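PDB 3C8J: killer cell lectin-like receptor 3 from Mus musculus, which acts on natural killer cells as a disulfide-linked homodimeric receptor for class I MHC molecules, through an extracellular C-type lectin-like domain. Local coordinates for residues A[112-116]-A[193-197]; A[118-124]-A[158-162]; A[127-133]-A[176-181]; A[134-138]-A[188-193]. The protein carries 4 engineered substitutions. One frame throughout, in Å; residues are numbered along the deposited sequence.

Interaction 1 of 4, residues A[112-116]-A[193-197]; sequences GVPIL and ICGKK. Engineered in segment 112-116: Gly112 (natural residue Ser).
Residues 112-116 are an extended loop that leaves helix 101-110 and crosses the last strand of the domain, 193-197, the two end-to-end directions lying 116° apart. The engineered Gly112, with positive phi (63°), is the C-prime residue of the Schellman motif that closes the helix. Beyond it the loop meets the strand through a single beta bridge, Ile115 with Cys194, CA atoms 4.2 Å apart. Ile193 starts the contact: its O accepts from Leu116 N at 2.8 Å, and its CG2 lies 3.9 Å from CD2 of Leu116 (chi1 t, chi2 p). Cys194, disulfide-bonded to Cys108 of helix 101-110, turns CB to within 3.3 Å of Val113 O and 3.8 Å of Val113 CG1, while its CA makes a CA-H...O contact with Pro114 O (3.5 Å). At Gly195 the backbone N donates to Pro114 O at 2.9 Å, and CA lies 3.9 Å from Leu116 CD1; an ideal CB here would clash with that methyl group. Lys196 directs CA-to-CB toward the loop, its CB 3.7 Å from CG1 of Val113 (chi1 t), which also packs on Phe201 of the second subunit. Two backbone hydrogen bonds thus hold the crossing, with Gly195 allowing the close approach of Leu116, apolar contacts fill in around them, and the Cys108-Cys194 disulfide covalently ties the same strand to the helix from which the loop emerges.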
loop_
_atom_site.group_PDB
_atom_site.type_symbol
_atom_site.label_atom_id
_atom_site.label_comp_id
_atom_site.label_asym_id
_atom_site.label_seq_id
_atom_site.Cartn_x
_atom_site.Cartn_y
_atom_site.Cartn_z
ATOM N N GLY A 112 -7.009 -6.324 -16.759
ATOM C CA GLY A 112 -7.043 -7.539 -15.953
ATOM C C GLY A 112 -7.168 -7.315 -14.452
ATOM O O GLY A 112 -6.878 -8.203 -13.672
ATOM N N VAL A 113 -7.604 -6.134 -14.044
ATOM C CA VAL A 113 -7.808 -5.852 -12.628
ATOM C C VAL A 113 -9.251 -5.431 -12.510
ATOM O O VAL A 113 -9.604 -4.337 -12.922
ATOM C CB VAL A 113 -6.857 -4.742 -12.114
ATOM C CG1 VAL A 113 -7.153 -4.395 -10.691
ATOM C CG2 VAL A 113 -5.401 -5.189 -12.251
ATOM N N PRO A 114 -10.104 -6.317 -11.984
ATOM C CA PRO A 114 -11.543 -6.054 -12.116
ATOM C C PRO A 114 -12.071 -4.917 -11.224
ATOM O O PRO A 114 -11.417 -4.516 -10.273
ATOM C CB PRO A 114 -12.183 -7.407 -11.754
ATOM C CG PRO A 114 -11.004 -8.425 -11.720
ATOM C CD PRO A 114 -9.830 -7.594 -11.295
ATOM N N ILE A 115 -13.257 -4.410 -11.556
ATOM C CA ILE A 115 -13.883 -3.317 -10.806
ATOM C C ILE A 115 -13.935 -3.657 -9.315
ATOM O O ILE A 115 -14.139 -4.808 -8.942
ATOM C CB ILE A 115 -15.259 -2.916 -11.440
ATOM C CG1 ILE A 115 -15.879 -1.680 -10.782
ATOM C CG2 ILE A 115 -16.244 -4.104 -11.501
ATOM C CD1 ILE A 115 -17.220 -1.251 -11.431
ATOM N N LEU A 116 -13.734 -2.657 -8.467
ATOM C CA LEU A 116 -13.472 -2.889 -7.045
ATOM C C LEU A 116 -14.507 -3.674 -6.265
ATOM O O LEU A 116 -15.702 -3.384 -6.301
ATOM C CB LEU A 116 -13.190 -1.580 -6.324
ATOM C CG LEU A 116 -12.799 -1.696 -4.851
ATOM C CD1 LEU A 116 -11.461 -2.377 -4.665
ATOM C CD2 LEU A 116 -12.822 -0.350 -4.196
ATOM N N ILE A 193 -12.860 2.737 -9.783
ATOM C CA ILE A 193 -11.796 2.063 -9.031
ATOM C C ILE A 193 -11.698 0.578 -9.349
ATOM O O ILE A 193 -12.674 -0.157 -9.197
ATOM C CB ILE A 193 -11.962 2.177 -7.494
ATOM C CG1 ILE A 193 -12.288 3.617 -7.081
ATOM C CG2 ILE A 193 -10.683 1.691 -6.803
ATOM C CD1 ILE A 193 -12.389 3.838 -5.582
ATOM N N CYS A 194 -10.512 0.141 -9.765
ATOM C CA CYS A 194 -10.265 -1.275 -10.003
ATOM C C CYS A 194 -9.455 -1.805 -8.840
ATOM O O CYS A 194 -8.622 -1.091 -8.308
ATOM C CB CYS A 194 -9.485 -1.484 -11.299
ATOM S SG CYS A 194 -10.079 -0.602 -12.760
ATOM N N GLY A 195 -9.677 -3.049 -8.441
ATOM C CA GLY A 195 -8.927 -3.600 -7.330
ATOM C C GLY A 195 -8.573 -5.062 -7.499
ATOM O O GLY A 195 -9.269 -5.774 -8.187
ATOM N N LYS A 196 -7.481 -5.503 -6.873
ATOM C CA LYS A 196 -7.080 -6.898 -6.962
ATOM C C LYS A 196 -6.108 -7.324 -5.843
ATOM O O LYS A 196 -5.119 -6.641 -5.601
ATOM C CB LYS A 196 -6.521 -7.188 -8.357
ATOM C CG LYS A 196 -5.379 -8.202 -8.426
ATOM C CD LYS A 196 -5.499 -9.089 -9.658
ATOM C CE LYS A 196 -6.320 -10.318 -9.341
ATOM N NZ LYS A 196 -6.274 -11.302 -10.455
ATOM N N LYS A 197 -6.422 -8.445 -5.186
ATOM C CA LYS A 197 -5.597 -9.046 -4.144
ATOM C C LYS A 197 -4.268 -9.566 -4.705
ATOM O O LYS A 197 -4.220 -10.201 -5.772
ATOM C CB LYS A 197 -6.318 -10.230 -3.473
ATOM C CG LYS A 197 -7.691 -9.923 -2.842
ATOM C CD LYS A 197 -8.035 -10.848 -1.619
ATOM C CE LYS A 197 -8.180 -12.349 -1.948
ATOM N NZ LYS A 197 -9.567 -12.781 -2.374
#

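Interaction 2 of 4, residues A[118-124]-A[158-162]; sequences IEDEDEL and KLDMK
Lys158 N donates to Glu119 O at 2.9 Å, the one hydrogen bond between residues 118-124 and 158-162, and it brings the CA atoms of Asp120 and Lys158 to 5.0 Å. A long salt bridge, Glu121 OE1 to Lys162 NZ at 3.8 Å, spans the outer side; Lys162 reaches it with all four chi angles near t. Within the first segment, Glu123 OE2 accepts from Glu119 N at 2.8 Å, its carboxylate also pairing with Lys90, and Asp120 (chi1 p) is the N-cap of helix 121-130, its OD1 accepting a weak bond from Glu123 N at 3.4 Å. Leu124 N closes the first helical turn onto Asp120 O at 3.0 Å. Between the polar links sits Leu159 (chi1 -106°, chi2 p), the residue most covered by the contact. Its CD1 lies 3.3 Å from Glu121 N and its CD2 3.5 Å from Ile118 CG2, with Leu124 CD2 at 4.5 Å from the same CD2. Leu124 CD2 also meets Lys162 NZ at 3.7 Å. A leucine wedged against a capped helix start thus joins helix 121-130 of the C-type lectin-like fold to the beginning of helix 160-164, where the region implicated in MHC class I binding opens.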
loop_
_atom_site.group_PDB
_atom_site.type_symbol
_atom_site.label_atom_id
_atom_site.label_comp_id
_atom_site.label_asym_id
_atom_site.label_seq_id
_atom_site.Cartn_x
_atom_site.Cartn_y
_atom_site.Cartn_z
ATOM N N ILE A 118 -14.971 -4.378 -2.224
ATOM C CA ILE A 118 -14.512 -3.914 -0.911
ATOM C C ILE A 118 -14.834 -4.990 0.113
ATOM O O ILE A 118 -15.968 -5.433 0.182
ATOM C CB ILE A 118 -15.146 -2.562 -0.495
ATOM C CG1 ILE A 118 -14.811 -1.477 -1.530
ATOM C CG2 ILE A 118 -14.610 -2.139 0.850
ATOM C CD1 ILE A 118 -15.305 -0.057 -1.191
ATOM N N GLU A 119 -13.826 -5.408 0.881
ATOM C CA GLU A 119 -13.967 -6.527 1.814
ATOM C C GLU A 119 -14.548 -6.130 3.158
ATOM O O GLU A 119 -15.430 -6.809 3.681
ATOM C CB GLU A 119 -12.643 -7.270 2.026
ATOM C CG GLU A 119 -12.056 -7.889 0.770
ATOM C CD GLU A 119 -12.904 -9.014 0.172
ATOM O OE1 GLU A 119 -13.982 -9.367 0.741
ATOM O OE2 GLU A 119 -12.482 -9.555 -0.883
ATOM N N ASP A 120 -14.043 -5.035 3.714
ATOM C CA ASP A 120 -14.476 -4.582 5.028
ATOM C C ASP A 120 -14.438 -3.064 5.194
ATOM O O ASP A 120 -14.004 -2.340 4.276
ATOM C CB ASP A 120 -13.696 -5.298 6.143
ATOM C CG ASP A 120 -12.207 -5.270 5.934
ATOM O OD1 ASP A 120 -11.712 -4.554 5.050
ATOM O OD2 ASP A 120 -11.511 -5.969 6.687
ATOM N N GLU A 121 -14.931 -2.602 6.350
ATOM C CA GLU A 121 -15.007 -1.184 6.682
ATOM C C GLU A 121 -13.645 -0.530 6.788
ATOM O O GLU A 121 -13.527 0.681 6.607
ATOM C CB GLU A 121 -15.779 -0.961 7.988
ATOM C CG GLU A 121 -17.297 -0.944 7.837
ATOM C CD GLU A 121 -17.955 0.141 8.679
ATOM O OE1 GLU A 121 -17.520 1.321 8.576
ATOM O OE2 GLU A 121 -18.904 -0.181 9.439
ATOM N N ASP A 122 -12.620 -1.316 7.096
ATOM C CA ASP A 122 -11.257 -0.795 7.151
ATOM C C ASP A 122 -10.786 -0.381 5.766
ATOM O O ASP A 122 -10.227 0.717 5.586
ATOM C CB ASP A 122 -10.293 -1.825 7.745
ATOM C CG ASP A 122 -10.458 -1.989 9.257
ATOM O OD1 ASP A 122 -9.728 -2.837 9.836
ATOM O OD2 ASP A 122 -11.301 -1.270 9.865
ATOM N N GLU A 123 -11.013 -1.266 4.798
ATOM C CA GLU A 123 -10.695 -0.995 3.415
ATOM C C GLU A 123 -11.540 0.155 2.872
ATOM O O GLU A 123 -10.996 1.063 2.247
ATOM C CB GLU A 123 -10.853 -2.243 2.552
ATOM C CG GLU A 123 -10.453 -1.979 1.111
ATOM C CD GLU A 123 -10.583 -3.170 0.204
ATOM O OE1 GLU A 123 -9.808 -3.207 -0.767
ATOM O OE2 GLU A 123 -11.445 -4.050 0.440
ATOM N N LEU A 124 -12.849 0.131 3.110
ATOM C CA LEU A 124 -13.699 1.252 2.691
ATOM C C LEU A 124 -13.124 2.611 3.157
ATOM O O LEU A 124 -12.888 3.516 2.347
ATOM C CB LEU A 124 -15.153 1.084 3.171
ATOM C CG LEU A 124 -16.095 2.304 3.057
ATOM C CD1 LEU A 124 -16.118 2.930 1.663
ATOM C CD2 LEU A 124 -17.492 1.955 3.473
ATOM N N LYS A 158 -17.973 -8.169 3.981
ATOM C CA LYS A 158 -18.320 -7.828 5.356
ATOM C C LYS A 158 -18.981 -6.460 5.486
ATOM O O LYS A 158 -19.276 -5.994 6.578
ATOM C CB LYS A 158 -17.112 -7.986 6.266
ATOM C CG LYS A 158 -16.907 -9.429 6.647
ATOM C CD LYS A 158 -15.445 -9.794 6.697
ATOM C CE LYS A 158 -15.272 -11.304 6.602
ATOM N NZ LYS A 158 -16.248 -12.077 7.432
ATOM N N LEU A 159 -19.231 -5.836 4.348
ATOM C CA LEU A 159 -19.969 -4.604 4.291
ATOM C C LEU A 159 -21.436 -4.902 4.132
ATOM O O LEU A 159 -22.273 -4.063 4.450
ATOM C CB LEU A 159 -19.496 -3.787 3.098
ATOM C CG LEU A 159 -18.628 -2.561 3.321
ATOM C CD1 LEU A 159 -17.671 -2.730 4.478
ATOM C CD2 LEU A 159 -17.899 -2.252 2.041
ATOM N N ASP A 160 -21.740 -6.096 3.630
ATOM C CA ASP A 160 -23.112 -6.480 3.279
ATOM C C ASP A 160 -24.089 -6.179 4.412
ATOM O O ASP A 160 -25.154 -5.606 4.169
ATOM C CB ASP A 160 -23.198 -7.958 2.845
ATOM C CG ASP A 160 -22.491 -8.232 1.512
ATOM O OD1 ASP A 160 -22.328 -7.304 0.693
ATOM O OD2 ASP A 160 -22.096 -9.391 1.281
ATOM N N MET A 161 -23.710 -6.550 5.639
ATOM C CA MET A 161 -24.510 -6.272 6.832
ATOM C C MET A 161 -24.928 -4.805 6.918
ATOM O O MET A 161 -26.125 -4.495 7.036
ATOM C CB MET A 161 -23.760 -6.683 8.103
ATOM C CG MET A 161 -24.047 -8.101 8.546
ATOM S SD MET A 161 -24.777 -8.105 10.194
ATOM C CE MET A 161 -25.632 -9.702 10.246
ATOM N N LYS A 162 -23.934 -3.922 6.851
ATOM C CA LYS A 162 -24.146 -2.478 6.849
ATOM C C LYS A 162 -24.912 -2.028 5.593
ATOM O O LYS A 162 -25.865 -1.246 5.685
ATOM C CB LYS A 162 -22.796 -1.760 6.975
ATOM C CG LYS A 162 -22.831 -0.238 6.847
ATOM C CD LYS A 162 -21.437 0.310 6.491
ATOM C CE LYS A 162 -21.498 1.734 5.955
ATOM N NZ LYS A 162 -20.178 2.391 6.042
#

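Interaction 3 of 4, residues A[127-133]-A[176-181]; sequences LQRHVIP and LSKARI
Lys178 lays its aliphatic chain over the end of helix 121-130, its CG 3.6 Å from Val131 CG1 and its CD 3.9 Å from Pro133 CD. Chi1 m and chi2 t, then p for chi3 and chi4, bring NZ to the backbone carbonyls of the last turn, where it donates to Gln128 O (2.5 Å) and Val131 O (2.7 Å) and weakly to Arg129 O (2.9 Å). The ammonium group thus gathers carbonyls from the last helical turn and from Val131 (phi/psi -50/140°), the first residue to leave helical conformation. Gln128 CA lies 4.2 Å from Lys178 CA; its side chain (chi1 m, chi2 t) sends NE2 to Ser177 O in a weak bond of 3.1 Å. Residues 177-180 turn on an ST motif, Arg180 N donating to Ser177 OG at 3.2 Å. On the buried side, Leu176 CD2 meets Leu127 CB at 3.9 Å. This loop, implicated in MHC class I binding, joins strands 173-176 and 181-184 and packs beside helix 121-130, whose Leu124 touches both Leu176 and Ile181.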
loop_
_atom_site.group_PDB
_atom_site.type_symbol
_atom_site.label_atom_id
_atom_site.label_comp_id
_atom_site.label_asym_id
_atom_site.label_seq_id
_atom_site.Cartn_x
_atom_site.Cartn_y
_atom_site.Cartn_z
ATOM N N LEU A 127 -9.993 3.751 1.485
ATOM C CA LEU A 127 -10.263 4.313 0.160
ATOM C C LEU A 127 -10.782 5.742 0.233
ATOM O O LEU A 127 -10.286 6.616 -0.492
ATOM C CB LEU A 127 -11.227 3.436 -0.597
ATOM C CG LEU A 127 -10.589 2.114 -1.007
ATOM C CD1 LEU A 127 -11.650 1.142 -1.435
ATOM C CD2 LEU A 127 -9.535 2.334 -2.119
ATOM N N GLN A 128 -11.706 5.999 1.155
ATOM C CA GLN A 128 -12.295 7.323 1.270
ATOM C C GLN A 128 -11.304 8.382 1.763
ATOM O O GLN A 128 -11.315 9.537 1.297
ATOM C CB GLN A 128 -13.526 7.281 2.141
ATOM C CG GLN A 128 -14.584 6.364 1.611
ATOM C CD GLN A 128 -15.750 6.202 2.555
ATOM O OE1 GLN A 128 -15.586 5.952 3.747
ATOM N NE2 GLN A 128 -16.944 6.342 2.022
ATOM N N ARG A 129 -10.434 7.996 2.695
ATOM C CA ARG A 129 -9.346 8.871 3.084
ATOM C C ARG A 129 -8.419 9.118 1.889
ATOM O O ARG A 129 -7.840 10.175 1.772
ATOM C CB ARG A 129 -8.553 8.262 4.238
ATOM C CG ARG A 129 -9.239 8.313 5.589
ATOM C CD ARG A 129 -8.319 7.747 6.702
ATOM N NE ARG A 129 -8.628 6.353 7.101
ATOM C CZ ARG A 129 -7.804 5.327 6.886
ATOM N NH1 ARG A 129 -6.638 5.522 6.290
ATOM N NH2 ARG A 129 -8.123 4.108 7.269
ATOM N N HIS A 130 -8.273 8.128 1.006
ATOM C CA HIS A 130 -7.256 8.186 -0.041
ATOM C C HIS A 130 -7.696 9.034 -1.238
ATOM O O HIS A 130 -6.998 9.918 -1.732
ATOM C CB HIS A 130 -6.966 6.785 -0.539
ATOM C CG HIS A 130 -6.083 6.773 -1.736
ATOM N ND1 HIS A 130 -4.731 7.035 -1.655
ATOM C CD2 HIS A 130 -6.365 6.621 -3.051
ATOM C CE1 HIS A 130 -4.208 7.003 -2.868
ATOM N NE2 HIS A 130 -5.186 6.767 -3.734
ATOM N N VAL A 131 -8.893 8.709 -1.696
ATOM C CA VAL A 131 -9.456 9.209 -2.918
ATOM C C VAL A 131 -9.365 10.741 -3.009
ATOM O O VAL A 131 -9.527 11.449 -1.996
ATOM C CB VAL A 131 -10.873 8.628 -2.981
ATOM C CG1 VAL A 131 -11.967 9.669 -3.053
ATOM C CG2 VAL A 131 -10.951 7.484 -4.014
ATOM N N ILE A 132 -9.055 11.249 -4.206
ATOM C CA ILE A 132 -9.201 12.671 -4.485
ATOM C C ILE A 132 -10.707 12.926 -4.466
ATOM O O ILE A 132 -11.438 12.080 -4.941
ATOM C CB ILE A 132 -8.616 13.040 -5.861
ATOM C CG1 ILE A 132 -7.096 13.155 -5.793
ATOM C CG2 ILE A 132 -9.185 14.381 -6.345
ATOM C CD1 ILE A 132 -6.404 12.821 -7.089
ATOM N N PRO A 133 -11.184 14.050 -3.876
ATOM C CA PRO A 133 -12.657 14.299 -3.850
ATOM C C PRO A 133 -13.319 14.000 -5.191
ATOM O O PRO A 133 -12.885 14.515 -6.218
ATOM C CB PRO A 133 -12.757 15.783 -3.536
ATOM C CG PRO A 133 -11.573 16.050 -2.698
ATOM C CD PRO A 133 -10.450 15.125 -3.171
ATOM N N LEU A 176 -18.435 5.230 -4.506
ATOM C CA LEU A 176 -18.015 5.857 -3.264
ATOM C C LEU A 176 -17.505 7.290 -3.435
ATOM O O LEU A 176 -17.088 7.708 -4.534
ATOM C CB LEU A 176 -17.052 4.981 -2.447
ATOM C CG LEU A 176 -15.558 4.837 -2.736
ATOM C CD1 LEU A 176 -14.838 6.177 -2.753
ATOM C CD2 LEU A 176 -14.907 3.897 -1.720
ATOM N N SER A 177 -17.586 8.031 -2.334
ATOM C CA SER A 177 -17.112 9.393 -2.229
ATOM C C SER A 177 -16.321 9.396 -0.933
ATOM O O SER A 177 -16.355 8.413 -0.204
ATOM C CB SER A 177 -18.290 10.390 -2.172
ATOM O OG SER A 177 -19.222 10.050 -1.163
ATOM N N LYS A 178 -15.609 10.483 -0.651
ATOM C CA LYS A 178 -14.818 10.571 0.565
ATOM C C LYS A 178 -15.724 10.505 1.798
ATOM O O LYS A 178 -15.275 10.158 2.899
ATOM C CB LYS A 178 -13.983 11.861 0.598
ATOM C CG LYS A 178 -12.885 11.933 -0.453
ATOM C CD LYS A 178 -11.891 13.074 -0.180
ATOM C CE LYS A 178 -10.964 12.760 0.988
ATOM N NZ LYS A 178 -10.061 11.624 0.676
ATOM N N ALA A 179 -17.000 10.839 1.584
ATOM C CA ALA A 179 -18.008 10.925 2.632
ATOM C C ALA A 179 -18.791 9.628 2.852
ATOM O O ALA A 179 -19.128 9.308 3.995
ATOM C CB ALA A 179 -18.947 12.064 2.352
ATOM N N ARG A 180 -19.090 8.884 1.785
ATOM C CA ARG A 180 -19.812 7.609 1.947
ATOM C C ARG A 180 -19.942 6.762 0.672
ATOM O O ARG A 180 -19.157 6.929 -0.262
ATOM C CB ARG A 180 -21.186 7.845 2.561
ATOM C CG ARG A 180 -22.022 8.746 1.720
ATOM C CD ARG A 180 -23.202 9.336 2.482
ATOM N NE ARG A 180 -23.878 10.294 1.606
ATOM C CZ ARG A 180 -23.454 11.537 1.369
ATOM N NH1 ARG A 180 -22.362 12.008 1.966
ATOM N NH2 ARG A 180 -24.131 12.315 0.535
ATOM N N ILE A 181 -20.886 5.820 0.683
ATOM C CA ILE A 181 -21.273 5.048 -0.499
ATOM C C ILE A 181 -22.782 5.192 -0.722
ATOM O O ILE A 181 -23.546 5.288 0.226
ATOM C CB ILE A 181 -20.913 3.522 -0.416
ATOM C CG1 ILE A 181 -21.711 2.822 0.678
ATOM C CG2 ILE A 181 -19.457 3.313 -0.166
ATOM C CD1 ILE A 181 -21.875 1.347 0.449
#

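Interaction 4 of 4, residues A[134-138]-A[188-193]; sequences GNYWI and IPYYCI. Engineered in segment 134-138: Gly134 (natural residue Glu).
Trp137, Tyr191 and Tyr190 lose the most surface where strands 136-138 and 190-193 pair in parallel, their axes 4.1 Å apart at closest approach and 46° apart in direction. Trp137 bridges Cys192 (CA-CA 4.7 Å): its N donates to Tyr191 O at 2.9 Å and its O accepts from Ile193 N at 3.2 Å. With chi1 m and chi2 123°, its indole NE1 donates to Ile188 O at 3.0 Å, while Tyr190 CB sits over the five-membered ring, 3.7 Å from its centroid. The face of the Tyr190 ring in turn receives Asn135 CB, 3.8 Å from the centroid. Tyr191 bridges Tyr136 (CA-CA 4.5 Å); its N bonds weakly to Asn135 O at 3.0 Å, and its CB covers a face of the Tyr136 ring at 3.9 Å from the centroid. Tyr136 CB meets Ile193 CG1 at 3.5 Å. Backbone hydrogen bonds set the parallel register, and CH-pi contacts onto the rings of Tyr136, Tyr190 and Trp137 add to it within the sheet of the lectin-like domain.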
loop_
_atom_site.group_PDB
_atom_site.type_symbol
_atom_site.label_atom_id
_atom_site.label_comp_id
_atom_site.label_asym_id
_atom_site.label_seq_id
_atom_site.Cartn_x
_atom_site.Cartn_y
_atom_site.Cartn_z
ATOM N N GLY A 134 -14.311 13.121 -5.189
ATOM C CA GLY A 134 -15.034 12.767 -6.398
ATOM C C GLY A 134 -15.992 11.630 -6.099
ATOM O O GLY A 134 -16.262 11.326 -4.935
ATOM N N ASN A 135 -16.507 11.009 -7.156
ATOM C CA ASN A 135 -17.387 9.865 -7.050
ATOM C C ASN A 135 -16.850 8.730 -7.899
ATOM O O ASN A 135 -16.561 8.924 -9.086
ATOM C CB ASN A 135 -18.781 10.247 -7.497
ATOM C CG ASN A 135 -19.353 11.355 -6.666
ATOM O OD1 ASN A 135 -19.875 12.330 -7.189
ATOM N ND2 ASN A 135 -19.232 11.231 -5.351
ATOM N N TYR A 136 -16.724 7.549 -7.300
ATOM C CA TYR A 136 -16.064 6.428 -7.952
ATOM C C TYR A 136 -16.979 5.202 -8.017
ATOM O O TYR A 136 -17.441 4.692 -6.984
ATOM C CB TYR A 136 -14.782 6.066 -7.184
ATOM C CG TYR A 136 -13.755 7.156 -7.134
ATOM C CD1 TYR A 136 -13.919 8.241 -6.289
ATOM C CD2 TYR A 136 -12.603 7.090 -7.901
ATOM C CE1 TYR A 136 -12.993 9.256 -6.231
ATOM C CE2 TYR A 136 -11.641 8.106 -7.824
ATOM C CZ TYR A 136 -11.859 9.184 -6.981
ATOM O OH TYR A 136 -10.977 10.209 -6.900
ATOM N N TRP A 137 -17.249 4.721 -9.221
ATOM C CA TRP A 137 -17.962 3.468 -9.369
ATOM C C TRP A 137 -17.151 2.357 -8.698
ATOM O O TRP A 137 -15.912 2.356 -8.746
ATOM C CB TRP A 137 -18.171 3.151 -10.838
ATOM C CG TRP A 137 -19.176 4.027 -11.530
ATOM C CD1 TRP A 137 -18.957 4.787 -12.638
ATOM C CD2 TRP A 137 -20.573 4.218 -11.185
ATOM N NE1 TRP A 137 -20.116 5.433 -13.011
ATOM C CE2 TRP A 137 -21.120 5.102 -12.140
ATOM C CE3 TRP A 137 -21.400 3.736 -10.166
ATOM C CZ2 TRP A 137 -22.455 5.521 -12.102
ATOM C CZ3 TRP A 137 -22.729 4.146 -10.135
ATOM C CH2 TRP A 137 -23.243 5.031 -11.097
ATOM N N ILE A 138 -17.856 1.444 -8.032
ATOM C CA ILE A 138 -17.234 0.243 -7.478
ATOM C C ILE A 138 -18.052 -0.967 -7.930
ATOM O O ILE A 138 -19.148 -0.802 -8.467
ATOM C CB ILE A 138 -17.052 0.306 -5.939
ATOM C CG1 ILE A 138 -18.396 0.384 -5.217
ATOM C CG2 ILE A 138 -16.190 1.485 -5.555
ATOM C CD1 ILE A 138 -18.247 0.296 -3.697
ATOM N N ILE A 188 -24.612 7.228 -15.030
ATOM C CA ILE A 188 -23.977 8.473 -14.626
ATOM C C ILE A 188 -22.448 8.389 -14.814
ATOM O O ILE A 188 -21.816 7.429 -14.370
ATOM C CB ILE A 188 -24.365 8.891 -13.191
ATOM C CG1 ILE A 188 -25.883 9.061 -13.094
ATOM C CG2 ILE A 188 -23.663 10.207 -12.801
ATOM C CD1 ILE A 188 -26.378 9.571 -11.766
ATOM N N PRO A 189 -21.868 9.382 -15.510
ATOM C CA PRO A 189 -20.436 9.385 -15.756
ATOM C C PRO A 189 -19.663 9.714 -14.476
ATOM O O PRO A 189 -19.645 10.874 -14.038
ATOM C CB PRO A 189 -20.249 10.501 -16.799
ATOM C CG PRO A 189 -21.615 10.964 -17.187
ATOM C CD PRO A 189 -22.535 10.561 -16.095
ATOM N N TYR A 190 -19.044 8.696 -13.880
ATOM C CA TYR A 190 -18.219 8.880 -12.701
ATOM C C TYR A 190 -16.821 8.312 -12.917
ATOM O O TYR A 190 -16.539 7.628 -13.909
ATOM C CB TYR A 190 -18.841 8.190 -11.484
ATOM C CG TYR A 190 -20.029 8.885 -10.880
ATOM C CD1 TYR A 190 -21.021 8.139 -10.238
ATOM C CD2 TYR A 190 -20.182 10.278 -10.954
ATOM C CE1 TYR A 190 -22.135 8.752 -9.673
ATOM C CE2 TYR A 190 -21.301 10.918 -10.387
ATOM C CZ TYR A 190 -22.275 10.138 -9.741
ATOM O OH TYR A 190 -23.411 10.715 -9.183
ATOM N N TYR A 191 -15.949 8.576 -11.961
ATOM C CA TYR A 191 -14.657 7.914 -11.922
ATOM C C TYR A 191 -14.867 6.426 -11.616
ATOM O O TYR A 191 -15.998 5.945 -11.528
ATOM C CB TYR A 191 -13.802 8.536 -10.845
ATOM C CG TYR A 191 -13.486 9.985 -11.043
ATOM C CD1 TYR A 191 -13.373 10.835 -9.947
ATOM C CD2 TYR A 191 -13.267 10.512 -12.319
ATOM C CE1 TYR A 191 -13.048 12.177 -10.108
ATOM C CE2 TYR A 191 -12.948 11.859 -12.497
ATOM C CZ TYR A 191 -12.837 12.687 -11.384
ATOM O OH TYR A 191 -12.522 14.025 -11.536
ATOM N N CYS A 192 -13.773 5.709 -11.427
ATOM C CA CYS A 192 -13.815 4.275 -11.409
ATOM C C CYS A 192 -12.612 3.719 -10.653
ATOM O O CYS A 192 -11.485 4.189 -10.853
ATOM C CB CYS A 192 -13.806 3.818 -12.858
ATOM S SG CYS A 192 -13.630 2.105 -13.128
ATOM N N ILE A 193 -12.860 2.737 -9.783
ATOM C CA ILE A 193 -11.796 2.063 -9.031
ATOM C C ILE A 193 -11.698 0.578 -9.349
ATOM O O ILE A 193 -12.674 -0.157 -9.197
ATOM C CB ILE A 193 -11.962 2.177 -7.494
ATOM C CG1 ILE A 193 -12.288 3.617 -7.081
ATOM C CG2 ILE A 193 -10.683 1.691 -6.803
ATOM C CD1 ILE A 193 -12.389 3.838 -5.582
#

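From the N terminus, the loop 112-116 after helix 101-110 is the first segment met along the chain: interaction 1 joins it to the final strand and closes the widest loop, enclosing the other three contacts. Interaction 2 links the start of helix 121-130 to residues 158-162, and interaction 3 links the end of the same helix to 176-181; their segments alternate, so they cross, and Ile118 packs on Leu127 between them. Interaction 4 pairs the following strand with 188-193 and crosses both, meeting interaction 3 where Val131 packs on Tyr136. Interactions 1 and 4 share Ile193 on strand 190-197; together the four contacts join the sheet and helix 121-130 to the segments implicated in MHC binding.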